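Local coordinates for translation initiation factor eif-2b-like protein (Chaetomium thermophilum, PDB 4ZEO), which is the delta subunit of the decameric eIF2B complex, the guanine nucleotide exchange factor for eIF2, and so probably takes part in initiating translation, at residues His156-Met166 with Ala180-Ser191; Phe309-Pro317 with Ile334-Leu345. All coordinates share one frame; numbering follows the deposited sequence.

Contact 1: His156-Met166 with Ala180-Ser191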
loop_
_atom_site.group_PDB
_atom_site.type_symbol
_atom_site.label_atom_id
_atom_site.label_comp_id
_atom_site.label_asym_id
_atom_site.label_seq_id
_atom_site.Cartn_x
_atom_site.Cartn_y
_atom_site.Cartn_z
ATOM N N HIS A 156 5.711 -16.820 -16.547
ATOM C CA HIS A 156 4.386 -16.785 -17.120
ATOM C C HIS A 156 4.162 -15.414 -17.788
ATOM O O HIS A 156 4.586 -14.390 -17.254
ATOM C CB HIS A 156 3.349 -17.036 -16.018
ATOM C CG HIS A 156 1.967 -17.289 -16.527
ATOM N ND1 HIS A 156 1.129 -16.275 -16.960
ATOM C CD2 HIS A 156 1.275 -18.439 -16.697
ATOM C CE1 HIS A 156 -0.015 -16.793 -17.351
ATOM N NE2 HIS A 156 0.046 -18.110 -17.200
ATOM N N PRO A 157 3.484 -15.378 -18.950
ATOM C CA PRO A 157 3.292 -14.071 -19.592
ATOM C C PRO A 157 2.566 -13.027 -18.725
ATOM O O PRO A 157 2.886 -11.843 -18.822
ATOM C CB PRO A 157 2.480 -14.419 -20.857
ATOM C CG PRO A 157 1.891 -15.765 -20.585
ATOM C CD PRO A 157 2.950 -16.468 -19.789
ATOM N N ALA A 158 1.626 -13.446 -17.884
ATOM C CA ALA A 158 0.940 -12.503 -17.013
ATOM C C ALA A 158 1.931 -11.840 -16.057
ATOM O O ALA A 158 1.856 -10.636 -15.807
ATOM C CB ALA A 158 -0.170 -13.197 -16.247
ATOM N N VAL A 159 2.854 -12.635 -15.528
ATOM C CA VAL A 159 3.883 -12.140 -14.618
ATOM C C VAL A 159 4.873 -11.215 -15.339
ATOM O O VAL A 159 5.281 -10.184 -14.818
ATOM C CB VAL A 159 4.632 -13.344 -13.928
ATOM C CG1 VAL A 159 5.911 -12.881 -13.179
ATOM C CG2 VAL A 159 3.657 -14.108 -13.000
ATOM N N LEU A 160 5.208 -11.570 -16.565
ATOM C CA LEU A 160 6.115 -10.795 -17.382
ATOM C C LEU A 160 5.590 -9.355 -17.592
ATOM O O LEU A 160 6.322 -8.377 -17.419
ATOM C CB LEU A 160 6.267 -11.493 -18.722
ATOM C CG LEU A 160 7.434 -11.070 -19.587
ATOM C CD1 LEU A 160 8.703 -11.654 -18.974
ATOM C CD2 LEU A 160 7.230 -11.508 -21.034
ATOM N N ALA A 161 4.305 -9.245 -17.923
ATOM C CA ALA A 161 3.657 -7.959 -18.135
ATOM C C ALA A 161 3.631 -7.141 -16.846
ATOM O O ALA A 161 3.924 -5.949 -16.867
ATOM C CB ALA A 161 2.254 -8.149 -18.672
ATOM N N VAL A 162 3.284 -7.770 -15.727
ATOM C CA VAL A 162 3.252 -7.046 -14.457
ATOM C C VAL A 162 4.633 -6.529 -14.039
ATOM O O VAL A 162 4.757 -5.387 -13.602
ATOM C CB VAL A 162 2.657 -7.915 -13.329
ATOM C CG1 VAL A 162 2.981 -7.345 -11.958
ATOM C CG2 VAL A 162 1.163 -8.062 -13.522
ATOM N N GLY A 163 5.665 -7.360 -14.184
ATOM C CA GLY A 163 7.023 -6.968 -13.851
ATOM C C GLY A 163 7.517 -5.825 -14.713
ATOM O O GLY A 163 8.167 -4.882 -14.238
ATOM N N GLN A 164 7.189 -5.891 -15.995
ATOM C CA GLN A 164 7.566 -4.812 -16.889
ATOM C C GLN A 164 6.923 -3.509 -16.404
ATOM O O GLN A 164 7.571 -2.461 -16.396
ATOM C CB GLN A 164 7.152 -5.130 -18.319
ATOM C CG GLN A 164 8.102 -6.102 -18.992
ATOM C CD GLN A 164 7.481 -6.815 -20.159
ATOM O OE1 GLN A 164 6.410 -6.443 -20.636
ATOM N NE2 GLN A 164 8.158 -7.842 -20.641
ATOM N N GLN A 165 5.671 -3.591 -15.953
ATOM C CA GLN A 165 4.981 -2.424 -15.416
ATOM C C GLN A 165 5.666 -1.889 -14.168
ATOM O O GLN A 165 5.749 -0.686 -13.978
ATOM C CB GLN A 165 3.536 -2.768 -15.121
ATOM C CG GLN A 165 2.764 -3.136 -16.354
ATOM C CD GLN A 165 1.407 -3.686 -16.029
ATOM O OE1 GLN A 165 0.779 -3.297 -15.046
ATOM N NE2 GLN A 165 0.951 -4.617 -16.842
ATOM N N MET A 166 6.175 -2.782 -13.327
ATOM C CA MET A 166 6.911 -2.357 -12.136
ATOM C C MET A 166 8.241 -1.666 -12.493
ATOM O O MET A 166 8.537 -0.578 -11.999
ATOM C CB MET A 166 7.161 -3.558 -11.216
ATOM C CG MET A 166 5.874 -4.154 -10.650
ATOM S SD MET A 166 6.202 -5.378 -9.374
ATOM C CE MET A 166 4.563 -5.983 -9.035
ATOM N N ALA A 180 -1.618 -6.502 -8.608
ATOM C CA ALA A 180 -1.240 -6.933 -9.944
ATOM C C ALA A 180 -0.527 -8.285 -9.852
ATOM O O ALA A 180 -0.811 -9.203 -10.620
ATOM C CB ALA A 180 -0.341 -5.874 -10.613
ATOM N N THR A 181 0.345 -8.413 -8.853
ATOM C CA THR A 181 1.069 -9.645 -8.600
ATOM C C THR A 181 0.143 -10.805 -8.254
ATOM O O THR A 181 0.295 -11.903 -8.793
ATOM C CB THR A 181 2.075 -9.473 -7.444
ATOM O OG1 THR A 181 2.965 -8.391 -7.731
ATOM C CG2 THR A 181 2.884 -10.748 -7.216
ATOM N N LEU A 182 -0.806 -10.576 -7.350
ATOM C CA LEU A 182 -1.719 -11.637 -6.935
ATOM C C LEU A 182 -2.578 -12.101 -8.111
ATOM O O LEU A 182 -2.834 -13.290 -8.258
ATOM C CB LEU A 182 -2.616 -11.170 -5.781
ATOM C CG LEU A 182 -1.802 -10.957 -4.492
ATOM C CD1 LEU A 182 -2.632 -10.469 -3.312
ATOM C CD2 LEU A 182 -1.079 -12.211 -4.140
ATOM N N LEU A 183 -3.019 -11.163 -8.950
ATOM C CA LEU A 183 -3.802 -11.519 -10.128
ATOM C C LEU A 183 -2.983 -12.283 -11.171
ATOM O O LEU A 183 -3.489 -13.207 -11.794
ATOM C CB LEU A 183 -4.407 -10.275 -10.770
ATOM C CG LEU A 183 -5.522 -9.591 -9.986
ATOM C CD1 LEU A 183 -5.941 -8.318 -10.695
ATOM C CD2 LEU A 183 -6.702 -10.528 -9.769
ATOM N N ALA A 184 -1.729 -11.901 -11.371
ATOM C CA ALA A 184 -0.875 -12.633 -12.297
ATOM C C ALA A 184 -0.633 -14.049 -11.775
ATOM O O ALA A 184 -0.689 -15.034 -12.541
ATOM C CB ALA A 184 0.443 -11.908 -12.513
ATOM N N PHE A 185 -0.368 -14.143 -10.473
ATOM C CA PHE A 185 -0.179 -15.440 -9.814
ATOM C C PHE A 185 -1.450 -16.296 -9.941
ATOM O O PHE A 185 -1.409 -17.520 -10.044
ATOM C CB PHE A 185 0.156 -15.268 -8.329
ATOM C CG PHE A 185 1.569 -14.852 -8.069
ATOM C CD1 PHE A 185 2.473 -14.688 -9.114
ATOM C CD2 PHE A 185 2.025 -14.697 -6.766
ATOM C CE1 PHE A 185 3.798 -14.330 -8.853
ATOM C CE2 PHE A 185 3.353 -14.345 -6.508
ATOM C CZ PHE A 185 4.228 -14.161 -7.546
ATOM N N ARG A 186 -2.590 -15.631 -9.913
ATOM C CA ARG A 186 -3.844 -16.319 -10.050
ATOM C C ARG A 186 -3.875 -17.036 -11.406
ATOM O O ARG A 186 -4.266 -18.204 -11.507
ATOM C CB ARG A 186 -4.987 -15.323 -9.895
ATOM C CG ARG A 186 -6.284 -15.935 -9.467
ATOM C CD ARG A 186 -7.405 -14.927 -9.483
ATOM N NE ARG A 186 -8.638 -15.540 -9.025
ATOM C CZ ARG A 186 -9.431 -16.237 -9.829
ATOM N NH1 ARG A 186 -9.094 -16.388 -11.104
ATOM N NH2 ARG A 186 -10.553 -16.776 -9.368
ATOM N N LYS A 187 -3.423 -16.330 -12.437
ATOM C CA LYS A 187 -3.361 -16.878 -13.783
ATOM C C LYS A 187 -2.326 -18.020 -13.875
ATOM O O LYS A 187 -2.541 -19.022 -14.555
ATOM C CB LYS A 187 -3.024 -15.763 -14.768
ATOM C CG LYS A 187 -4.180 -14.840 -15.097
ATOM C CD LYS A 187 -3.770 -13.837 -16.157
ATOM C CE LYS A 187 -4.732 -12.659 -16.270
ATOM N NZ LYS A 187 -5.978 -12.967 -17.034
ATOM N N VAL A 188 -1.212 -17.870 -13.163
ATOM C CA VAL A 188 -0.160 -18.889 -13.133
ATOM C C VAL A 188 -0.712 -20.209 -12.593
ATOM O O VAL A 188 -0.479 -21.268 -13.174
ATOM C CB VAL A 188 1.037 -18.425 -12.280
ATOM C CG1 VAL A 188 2.030 -19.553 -12.067
ATOM C CG2 VAL A 188 1.702 -17.225 -12.913
ATOM N N ILE A 189 -1.481 -20.127 -11.513
ATOM C CA ILE A 189 -2.114 -21.292 -10.921
ATOM C C ILE A 189 -3.131 -21.927 -11.867
ATOM O O ILE A 189 -3.154 -23.154 -12.012
ATOM C CB ILE A 189 -2.804 -20.913 -9.610
ATOM C CG1 ILE A 189 -1.762 -20.467 -8.590
ATOM C CG2 ILE A 189 -3.603 -22.071 -9.061
ATOM C CD1 ILE A 189 -2.360 -19.869 -7.346
ATOM N N GLU A 190 -3.922 -21.097 -12.554
ATOM C CA GLU A 190 -4.906 -21.593 -13.520
ATOM C C GLU A 190 -4.202 -22.407 -14.588
ATOM O O GLU A 190 -4.627 -23.507 -14.932
ATOM C CB GLU A 190 -5.694 -20.438 -14.169
ATOM C CG GLU A 190 -6.800 -19.835 -13.295
ATOM C CD GLU A 190 -7.567 -18.679 -13.966
ATOM O OE1 GLU A 190 -6.925 -17.715 -14.454
ATOM O OE2 GLU A 190 -8.818 -18.751 -14.022
ATOM N N SER A 191 -3.101 -21.864 -15.086
ATOM C CA SER A 191 -2.324 -22.489 -16.140
ATOM C C SER A 191 -1.615 -23.748 -15.667
ATOM O O SER A 191 -1.291 -24.618 -16.464
ATOM C CB SER A 191 -1.299 -21.495 -16.686
ATOM O OG SER A 191 -1.914 -20.551 -17.545
#
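His156 and Ser191 tie together the ends of two antiparallel helices, and the pair illustrates how one imidazole can serve two helices at once. NE2 of His156 lies 3.1 Å from OG of Ser191, a nearly straight hydrogen bond (163°) in which either partner could be the donor. At the other ring nitrogen, ND1 of His156 accepts from N of Ala158 at 3.0 Å, which makes His156 the N-cap of helix 157-168. With both nitrogens engaged, rotation of the ring is restricted. One face lies over the backbone of Val188, whose CA makes a CH-pi contact, while CD of Pro157 lies over the opposite face, toward its rim. A chi1 of -169°, with CG anti to the backbone N, carries the ring across to helix 174-191.

Behind this polar end the contact is apolar, built on short side chains. Ala158 CB meets Ala184 CB at 4.0 Å, where the axes of 157-166 and 180-191 approach to 8.4 Å. Val159 CG2 sits 3.7 Å from Val188 CG2 and also reaches the edge of the Phe185 ring; both Val162 methyls pack on Ala180 CB. At the far end the Met166 methyl approaches Thr181 OG1, a hydroxyl bonded to the Arg177 carbonyl.

Helix 200-219 flanks the pair through Val159, Phe185 and Val188, helix 224-239 packs on Met166 and Phe185, and helix 246-277 backs Leu182, Arg186 and Ile189.

Contact 2: Phe309-Pro317 with Ile334-Leu345; sequences FNVTVLDDP and IPVLYSPNLGGL
Val311 and Val336 are bridged in parallel register within a beta-alpha-beta unit, strand 310-314, helix 321-331 and strand 336-338, at one edge of the Rossmann-like parallel sheet. The pairing is a compact example of how such a crossover sets two parallel strands side by side. Four backbone hydrogen bonds link the strands, from Val311 N to Pro335 O, Leu337 N to Val311 O, Val313 N to Leu337 O, and Ser339 N to Val313 O, all within 165-168° at the hydrogen.

On the face shared by Val311, Val313, Val336 and Tyr338, Val313 CG2 meets Val336 CG1 at 3.7 Å. Helix 321-331 lies over this side, touching Val311, Val336 and Tyr338. Thr312 and Leu337 run side by side on the other face.

Leu314 can be followed outward: its CB touches Leu342 CD2 at 4.0 Å, CG then branches, CD2 comes to 4.1 Å from Ser339 CB, and CD1 meets Leu345 CD1 at 3.9 Å. One leucine thus touches three residues of the segment after the edge strand. Within that segment Asn341 OD1 accepts from Gly343 N in an Asx turn.

Tyr338, with a chi1 of 176° that swings CG away from the backbone N, crosses Val313, its CD1 near Val313 CG1, and reaches Asp315. The carboxylate stands 83° from the ring plane, and its OD1 accepts from Tyr338 OH at 2.7 Å through the anti lone pair.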
loop_
_atom_site.group_PDB
_atom_site.type_symbol
_atom_site.label_atom_id
_atom_site.label_comp_id
_atom_site.label_asym_id
_atom_site.label_seq_id
_atom_site.Cartn_x
_atom_site.Cartn_y
_atom_site.Cartn_z
ATOM N N PHE A 309 -14.589 20.939 6.125
ATOM C CA PHE A 309 -13.257 21.016 6.681
ATOM C C PHE A 309 -12.306 21.579 5.644
ATOM O O PHE A 309 -12.631 21.663 4.458
ATOM C CB PHE A 309 -12.797 19.637 7.156
ATOM C CG PHE A 309 -12.921 18.557 6.111
ATOM C CD1 PHE A 309 -14.100 17.860 5.946
ATOM C CD2 PHE A 309 -11.839 18.219 5.311
ATOM C CE1 PHE A 309 -14.208 16.876 4.987
ATOM C CE2 PHE A 309 -11.951 17.225 4.350
ATOM C CZ PHE A 309 -13.135 16.560 4.196
ATOM N N ASN A 310 -11.134 21.976 6.109
ATOM C CA ASN A 310 -10.115 22.545 5.255
ATOM C C ASN A 310 -8.983 21.578 5.064
ATOM O O ASN A 310 -8.673 20.784 5.956
ATOM C CB ASN A 310 -9.604 23.845 5.844
ATOM C CG ASN A 310 -10.630 24.953 5.762
ATOM O OD1 ASN A 310 -11.327 25.097 4.760
ATOM N ND2 ASN A 310 -10.715 25.759 6.806
ATOM N N VAL A 311 -8.396 21.598 3.877
ATOM C CA VAL A 311 -7.245 20.750 3.617
ATOM C C VAL A 311 -6.064 21.559 3.112
ATOM O O VAL A 311 -6.201 22.410 2.229
ATOM C CB VAL A 311 -7.599 19.628 2.620
ATOM C CG1 VAL A 311 -6.371 18.845 2.241
ATOM C CG2 VAL A 311 -8.659 18.717 3.224
ATOM N N THR A 312 -4.909 21.310 3.707
ATOM C CA THR A 312 -3.673 21.884 3.235
ATOM C C THR A 312 -2.888 20.767 2.591
ATOM O O THR A 312 -2.639 19.739 3.206
ATOM C CB THR A 312 -2.852 22.548 4.377
ATOM O OG1 THR A 312 -3.530 23.722 4.832
ATOM C CG2 THR A 312 -1.455 22.947 3.891
ATOM N N VAL A 313 -2.538 20.955 1.327
ATOM C CA VAL A 313 -1.755 19.962 0.615
ATOM C C VAL A 313 -0.366 20.487 0.338
ATOM O O VAL A 313 -0.187 21.490 -0.352
ATOM C CB VAL A 313 -2.433 19.536 -0.703
ATOM C CG1 VAL A 313 -1.607 18.464 -1.392
ATOM C CG2 VAL A 313 -3.832 19.010 -0.419
ATOM N N LEU A 314 0.614 19.793 0.898
ATOM C CA LEU A 314 2.009 20.151 0.745
ATOM C C LEU A 314 2.594 19.235 -0.324
ATOM O O LEU A 314 2.046 18.150 -0.555
ATOM C CB LEU A 314 2.741 19.997 2.078
ATOM C CG LEU A 314 2.249 20.809 3.289
ATOM C CD1 LEU A 314 2.883 20.302 4.575
ATOM C CD2 LEU A 314 2.570 22.264 3.125
ATOM N N ASP A 315 3.661 19.648 -1.012
ATOM C CA ASP A 315 4.170 18.788 -2.073
ATOM C C ASP A 315 5.679 18.734 -2.164
ATOM O O ASP A 315 6.391 19.491 -1.500
ATOM C CB ASP A 315 3.625 19.226 -3.435
ATOM C CG ASP A 315 3.155 18.039 -4.293
ATOM O OD1 ASP A 315 2.467 18.298 -5.297
ATOM O OD2 ASP A 315 3.485 16.864 -3.982
ATOM N N ASP A 316 6.150 17.787 -2.970
ATOM C CA ASP A 316 7.535 17.702 -3.401
ATOM C C ASP A 316 7.588 18.444 -4.737
ATOM O O ASP A 316 6.889 18.060 -5.672
ATOM C CB ASP A 316 7.957 16.231 -3.543
ATOM C CG ASP A 316 9.424 16.047 -3.927
ATOM O OD1 ASP A 316 10.019 16.901 -4.615
ATOM O OD2 ASP A 316 9.979 14.997 -3.566
ATOM N N PRO A 317 8.439 19.481 -4.846
ATOM C CA PRO A 317 8.525 20.327 -6.040
ATOM C C PRO A 317 8.915 19.536 -7.285
ATOM O O PRO A 317 8.636 19.968 -8.400
ATOM C CB PRO A 317 9.595 21.356 -5.659
ATOM C CG PRO A 317 10.435 20.649 -4.660
ATOM C CD PRO A 317 9.426 19.902 -3.837
ATOM N N ILE A 334 -14.258 20.523 -1.390
ATOM C CA ILE A 334 -13.372 20.782 -0.264
ATOM C C ILE A 334 -12.459 21.963 -0.554
ATOM O O ILE A 334 -11.832 22.009 -1.614
ATOM C CB ILE A 334 -12.494 19.559 0.045
ATOM C CG1 ILE A 334 -13.361 18.300 0.253
ATOM C CG2 ILE A 334 -11.600 19.828 1.247
ATOM C CD1 ILE A 334 -12.582 16.992 0.290
ATOM N N PRO A 335 -12.398 22.936 0.378
ATOM C CA PRO A 335 -11.475 24.063 0.231
ATOM C C PRO A 335 -10.043 23.593 0.440
ATOM O O PRO A 335 -9.749 23.023 1.492
ATOM C CB PRO A 335 -11.904 25.037 1.341
ATOM C CG PRO A 335 -13.202 24.540 1.836
ATOM C CD PRO A 335 -13.208 23.063 1.599
ATOM N N VAL A 336 -9.168 23.820 -0.537
ATOM C CA VAL A 336 -7.803 23.319 -0.446
ATOM C C VAL A 336 -6.763 24.426 -0.622
ATOM O O VAL A 336 -6.863 25.264 -1.528
ATOM C CB VAL A 336 -7.532 22.222 -1.498
ATOM C CG1 VAL A 336 -6.090 21.722 -1.395
ATOM C CG2 VAL A 336 -8.520 21.065 -1.344
ATOM N N LEU A 337 -5.775 24.418 0.269
ATOM C CA LEU A 337 -4.601 25.270 0.169
ATOM C C LEU A 337 -3.423 24.434 -0.322
ATOM O O LEU A 337 -3.032 23.450 0.303
ATOM C CB LEU A 337 -4.293 25.905 1.514
ATOM C CG LEU A 337 -3.208 26.964 1.618
ATOM C CD1 LEU A 337 -3.434 28.066 0.600
ATOM C CD2 LEU A 337 -3.211 27.505 3.039
ATOM N N TYR A 338 -2.878 24.802 -1.464
ATOM C CA TYR A 338 -1.837 23.999 -2.073
ATOM C C TYR A 338 -0.467 24.662 -2.025
ATOM O O TYR A 338 -0.301 25.813 -2.415
ATOM C CB TYR A 338 -2.183 23.689 -3.535
ATOM C CG TYR A 338 -1.076 22.946 -4.219
ATOM C CD1 TYR A 338 -0.857 21.607 -3.931
ATOM C CD2 TYR A 338 -0.226 23.576 -5.122
ATOM C CE1 TYR A 338 0.166 20.903 -4.534
ATOM C CE2 TYR A 338 0.810 22.878 -5.739
ATOM C CZ TYR A 338 0.992 21.535 -5.440
ATOM O OH TYR A 338 1.995 20.808 -6.034
ATOM N N SER A 339 0.529 23.903 -1.603
ATOM C CA SER A 339 1.892 24.384 -1.638
ATOM C C SER A 339 2.737 23.390 -2.421
ATOM O O SER A 339 2.694 22.189 -2.145
ATOM C CB SER A 339 2.434 24.575 -0.227
ATOM O OG SER A 339 3.575 25.402 -0.264
ATOM N N PRO A 340 3.470 23.876 -3.437
ATOM C CA PRO A 340 4.337 23.028 -4.262
ATOM C C PRO A 340 5.553 22.505 -3.506
ATOM O O PRO A 340 6.231 21.612 -3.990
ATOM C CB PRO A 340 4.777 23.973 -5.383
ATOM C CG PRO A 340 4.697 25.303 -4.778
ATOM C CD PRO A 340 3.460 25.259 -3.931
ATOM N N ASN A 341 5.856 23.101 -2.360
ATOM C CA ASN A 341 7.055 22.750 -1.605
ATOM C C ASN A 341 6.849 22.696 -0.102
ATOM O O ASN A 341 5.746 22.894 0.390
ATOM C CB ASN A 341 8.171 23.729 -1.918
ATOM C CG ASN A 341 7.710 25.159 -1.830
ATOM O OD1 ASN A 341 7.281 25.621 -0.773
ATOM N ND2 ASN A 341 7.837 25.887 -2.934
ATOM N N LEU A 342 7.922 22.401 0.620
ATOM C CA LEU A 342 7.909 22.380 2.081
ATOM C C LEU A 342 8.457 23.689 2.670
ATOM O O LEU A 342 8.942 23.716 3.791
ATOM C CB LEU A 342 8.717 21.184 2.594
ATOM C CG LEU A 342 8.136 19.800 2.269
ATOM C CD1 LEU A 342 8.883 18.687 3.005
ATOM C CD2 LEU A 342 6.656 19.729 2.591
ATOM N N GLY A 343 8.444 24.766 1.891
ATOM C CA GLY A 343 8.909 26.046 2.394
ATOM C C GLY A 343 7.958 26.594 3.444
ATOM O O GLY A 343 6.741 26.478 3.301
ATOM N N GLY A 344 8.513 27.184 4.503
ATOM C CA GLY A 344 7.723 27.752 5.583
ATOM C C GLY A 344 6.867 26.700 6.266
ATOM O O GLY A 344 5.699 26.939 6.600
ATOM N N LEU A 345 7.460 25.537 6.499
ATOM C CA LEU A 345 6.736 24.387 7.034
ATOM C C LEU A 345 6.055 24.598 8.387
ATOM O O LEU A 345 4.906 24.202 8.568
ATOM C CB LEU A 345 7.712 23.223 7.150
ATOM C CG LEU A 345 7.183 21.809 7.273
ATOM C CD1 LEU A 345 6.149 21.517 6.253
ATOM C CD2 LEU A 345 8.348 20.885 7.138
#

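Contact 1 and contact 2 lie on opposite sides of the chain's centre, with their own centres 38 Å apart and nearest atoms about 18 Å apart. They come in series: the pair 156-166 and 180-191 is complete before 309-317 begins. Contact 1 belongs to the N-terminal helical part, whereas contact 2 forms the 336-338 edge of the six-stranded parallel sheet. Neither shares a helix or strand with the other; the long helix 246-277, which packs on contact 1, precedes the first sheet strand, 285-289, neighbour of 310-314. The helix pair and the strand pair thus belong to separate regions of this eIF2B subunit, one helical and one built on the sheet.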